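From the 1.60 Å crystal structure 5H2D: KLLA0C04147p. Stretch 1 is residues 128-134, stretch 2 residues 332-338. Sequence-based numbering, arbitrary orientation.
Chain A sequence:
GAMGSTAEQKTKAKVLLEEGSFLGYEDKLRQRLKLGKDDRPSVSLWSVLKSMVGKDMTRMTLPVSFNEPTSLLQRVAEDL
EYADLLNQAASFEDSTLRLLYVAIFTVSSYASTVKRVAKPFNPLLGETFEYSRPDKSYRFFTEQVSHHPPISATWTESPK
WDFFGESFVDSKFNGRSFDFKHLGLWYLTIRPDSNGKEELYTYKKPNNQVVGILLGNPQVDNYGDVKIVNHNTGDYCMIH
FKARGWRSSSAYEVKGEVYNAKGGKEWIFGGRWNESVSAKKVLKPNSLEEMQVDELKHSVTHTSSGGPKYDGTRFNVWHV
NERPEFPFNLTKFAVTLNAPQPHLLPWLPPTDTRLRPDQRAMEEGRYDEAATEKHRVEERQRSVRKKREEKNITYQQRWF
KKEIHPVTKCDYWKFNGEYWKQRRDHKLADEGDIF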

# COMPACT_ATOMS: atom_id res chain seq x y z
N THR A 128 -10.25 -7.56 -8.06
CA THR A 128 -9.39 -8.10 -7.03
C THR A 128 -7.93 -8.04 -7.48
O THR A 128 -7.64 -7.87 -8.66
CB THR A 128 -9.74 -9.56 -6.71
OG1 THR A 128 -9.65 -10.35 -7.91
CG2 THR A 128 -11.15 -9.67 -6.16
N PHE A 129 -7.03 -8.16 -6.52
CA PHE A 129 -5.62 -8.30 -6.87
C PHE A 129 -4.94 -9.15 -5.81
O PHE A 129 -5.06 -8.89 -4.62
CB PHE A 129 -4.93 -6.93 -7.01
CG PHE A 129 -3.43 -7.03 -7.24
CD1 PHE A 129 -2.93 -7.57 -8.42
CD2 PHE A 129 -2.52 -6.60 -6.28
CE1 PHE A 129 -1.57 -7.70 -8.63
CE2 PHE A 129 -1.15 -6.72 -6.49
CZ PHE A 129 -0.68 -7.27 -7.67
N GLU A 130 -4.26 -10.20 -6.26
CA GLU A 130 -3.48 -11.05 -5.38
C GLU A 130 -2.00 -10.91 -5.70
O GLU A 130 -1.62 -10.61 -6.83
CB GLU A 130 -3.89 -12.51 -5.53
CG GLU A 130 -3.70 -13.03 -6.94
CD GLU A 130 -3.64 -14.56 -6.99
OE1 GLU A 130 -2.51 -15.09 -7.03
OE2 GLU A 130 -4.73 -15.20 -6.96
N TYR A 131 -1.17 -11.13 -4.68
CA TYR A 131 0.28 -11.08 -4.88
C TYR A 131 0.93 -11.85 -3.73
O TYR A 131 0.83 -11.44 -2.57
CB TYR A 131 0.77 -9.64 -4.93
CG TYR A 131 2.25 -9.41 -5.17
CD1 TYR A 131 2.77 -9.43 -6.46
CD2 TYR A 131 3.10 -9.09 -4.12
CE1 TYR A 131 4.11 -9.18 -6.70
CE2 TYR A 131 4.45 -8.82 -4.34
CZ TYR A 131 4.95 -8.87 -5.63
OH TYR A 131 6.27 -8.61 -5.85
N SER A 132 1.58 -12.97 -4.05
CA SER A 132 2.29 -13.74 -3.05
C SER A 132 3.77 -13.74 -3.38
O SER A 132 4.17 -13.67 -4.55
CB SER A 132 1.76 -15.17 -2.97
OG SER A 132 0.40 -15.17 -2.57
N ARG A 133 4.60 -13.83 -2.34
CA ARG A 133 6.05 -13.84 -2.50
C ARG A 133 6.58 -15.08 -1.79
O ARG A 133 6.81 -15.06 -0.57
CB ARG A 133 6.67 -12.55 -1.96
CG ARG A 133 6.45 -11.34 -2.88
CD ARG A 133 7.26 -11.43 -4.17
NE ARG A 133 8.68 -11.34 -3.88
CZ ARG A 133 9.41 -10.23 -3.95
NH1 ARG A 133 8.85 -9.09 -4.34
NH2 ARG A 133 10.70 -10.26 -3.65
N PRO A 134 6.76 -16.18 -2.52
CA PRO A 134 7.31 -17.39 -1.89
C PRO A 134 8.63 -17.13 -1.18
O PRO A 134 8.88 -17.71 -0.11
CB PRO A 134 7.48 -18.35 -3.07
CG PRO A 134 6.53 -17.86 -4.13
CD PRO A 134 6.48 -16.37 -3.95
N LYS A 332 11.23 -0.88 -9.37
CA LYS A 332 11.42 -2.31 -9.60
C LYS A 332 10.28 -3.11 -8.99
O LYS A 332 9.72 -4.02 -9.62
CB LYS A 332 12.75 -2.79 -9.02
CG LYS A 332 13.99 -2.42 -9.79
CD LYS A 332 15.12 -3.42 -9.45
CE LYS A 332 16.35 -2.76 -8.83
NZ LYS A 332 16.10 -2.26 -7.45
N PHE A 333 9.93 -2.79 -7.74
CA PHE A 333 8.87 -3.54 -7.07
C PHE A 333 7.55 -3.37 -7.81
O PHE A 333 6.82 -4.35 -8.02
CB PHE A 333 8.73 -3.09 -5.62
CG PHE A 333 7.74 -3.91 -4.82
CD1 PHE A 333 8.09 -5.16 -4.33
CD2 PHE A 333 6.48 -3.40 -4.53
CE1 PHE A 333 7.18 -5.90 -3.60
CE2 PHE A 333 5.58 -4.15 -3.81
CZ PHE A 333 5.93 -5.39 -3.32
N ALA A 334 7.23 -2.14 -8.22
CA ALA A 334 5.96 -1.93 -8.91
C ALA A 334 5.91 -2.69 -10.22
O ALA A 334 4.84 -3.16 -10.62
CB ALA A 334 5.72 -0.43 -9.14
N VAL A 335 7.05 -2.83 -10.91
CA VAL A 335 7.09 -3.59 -12.15
C VAL A 335 6.65 -5.04 -11.93
O VAL A 335 6.08 -5.67 -12.84
CB VAL A 335 8.50 -3.50 -12.77
CG1 VAL A 335 8.68 -4.56 -13.88
CG2 VAL A 335 8.71 -2.12 -13.37
N THR A 336 6.86 -5.58 -10.72
CA THR A 336 6.48 -6.98 -10.50
C THR A 336 4.97 -7.19 -10.36
O THR A 336 4.50 -8.32 -10.49
CB THR A 336 7.15 -7.57 -9.25
OG1 THR A 336 6.54 -7.04 -8.05
CG2 THR A 336 8.66 -7.31 -9.25
N LEU A 337 4.20 -6.12 -10.11
CA LEU A 337 2.86 -6.31 -9.58
C LEU A 337 1.85 -6.69 -10.66
O LEU A 337 1.03 -7.60 -10.46
CB LEU A 337 2.40 -5.04 -8.87
CG LEU A 337 3.17 -4.71 -7.60
CD1 LEU A 337 2.77 -3.34 -7.05
CD2 LEU A 337 2.98 -5.78 -6.54
N ASN A 338 1.85 -5.98 -11.79
CA ASN A 338 0.90 -6.24 -12.85
C ASN A 338 1.42 -7.23 -13.88
O ASN A 338 1.00 -7.20 -15.04
CB ASN A 338 0.49 -4.94 -13.55
CG ASN A 338 -0.87 -5.06 -14.23
OD1 ASN A 338 -1.78 -5.66 -13.68
ND2 ASN A 338 -0.98 -4.52 -15.45

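Residues 128-133 form a strand, and residues from about 332 to 337 form a weakly bonded helix. Their axes come no closer than 10.9 Å, and their N-to-C directions differ by 120°. At this spacing side chains must bridge the gap. Tyr131 CA and Leu337 CA are 7.2 Å apart. Inside the helix, Thr336 N donates to Phe333 O at 3.0 Å and weakly to Lys332 O at 3.4 Å, while Leu337 N donates to Ala334 O at 3.1 Å.

The strand alternates. Phe129, Tyr131 and Arg133 point their CA-to-CB bonds toward the helix, whereas Thr128, Glu130 and Ser132 make no contact with it.

Tyr131 is the centre of the contact and has the largest area covered. Tyr131 OH donates a hydrogen bond to Thr336 OG1 at 2.7 Å. Thr336 OG1 in turn donates to Phe333 O, also at 2.7 Å. Arg133 NH1 donates to Tyr131 OH at 3.0 Å, with an angle of 153° at the hydrogen. The result is a directed chain from the guanidinium through two hydroxyls to a helix carbonyl. Each hydroxyl both accepts and donates.

Leu337 packs over one face of the Tyr131 ring. Leu337 CD2 lies 3.6 Å from the centroid of the Tyr131 ring and 12° off the ring normal, a CH-pi contact. The CA-to-CB bond of Leu337 points sideways, but the end of the side chain comes nearer the strand.

Phe333 meets Tyr131 obliquely, with ring centroids 5.7 Å apart and planes at 76°. Arg133 NH1 approaches the edge of the Phe333 ring, 3.7 Å from Phe333 CE1.

Phe129 packs against Leu337, with Phe129 CZ 4.0 Å from Leu337 CB. The edge of its ring also meets the backbone: Phe129 CE1 is 3.2 Å from Leu337 O.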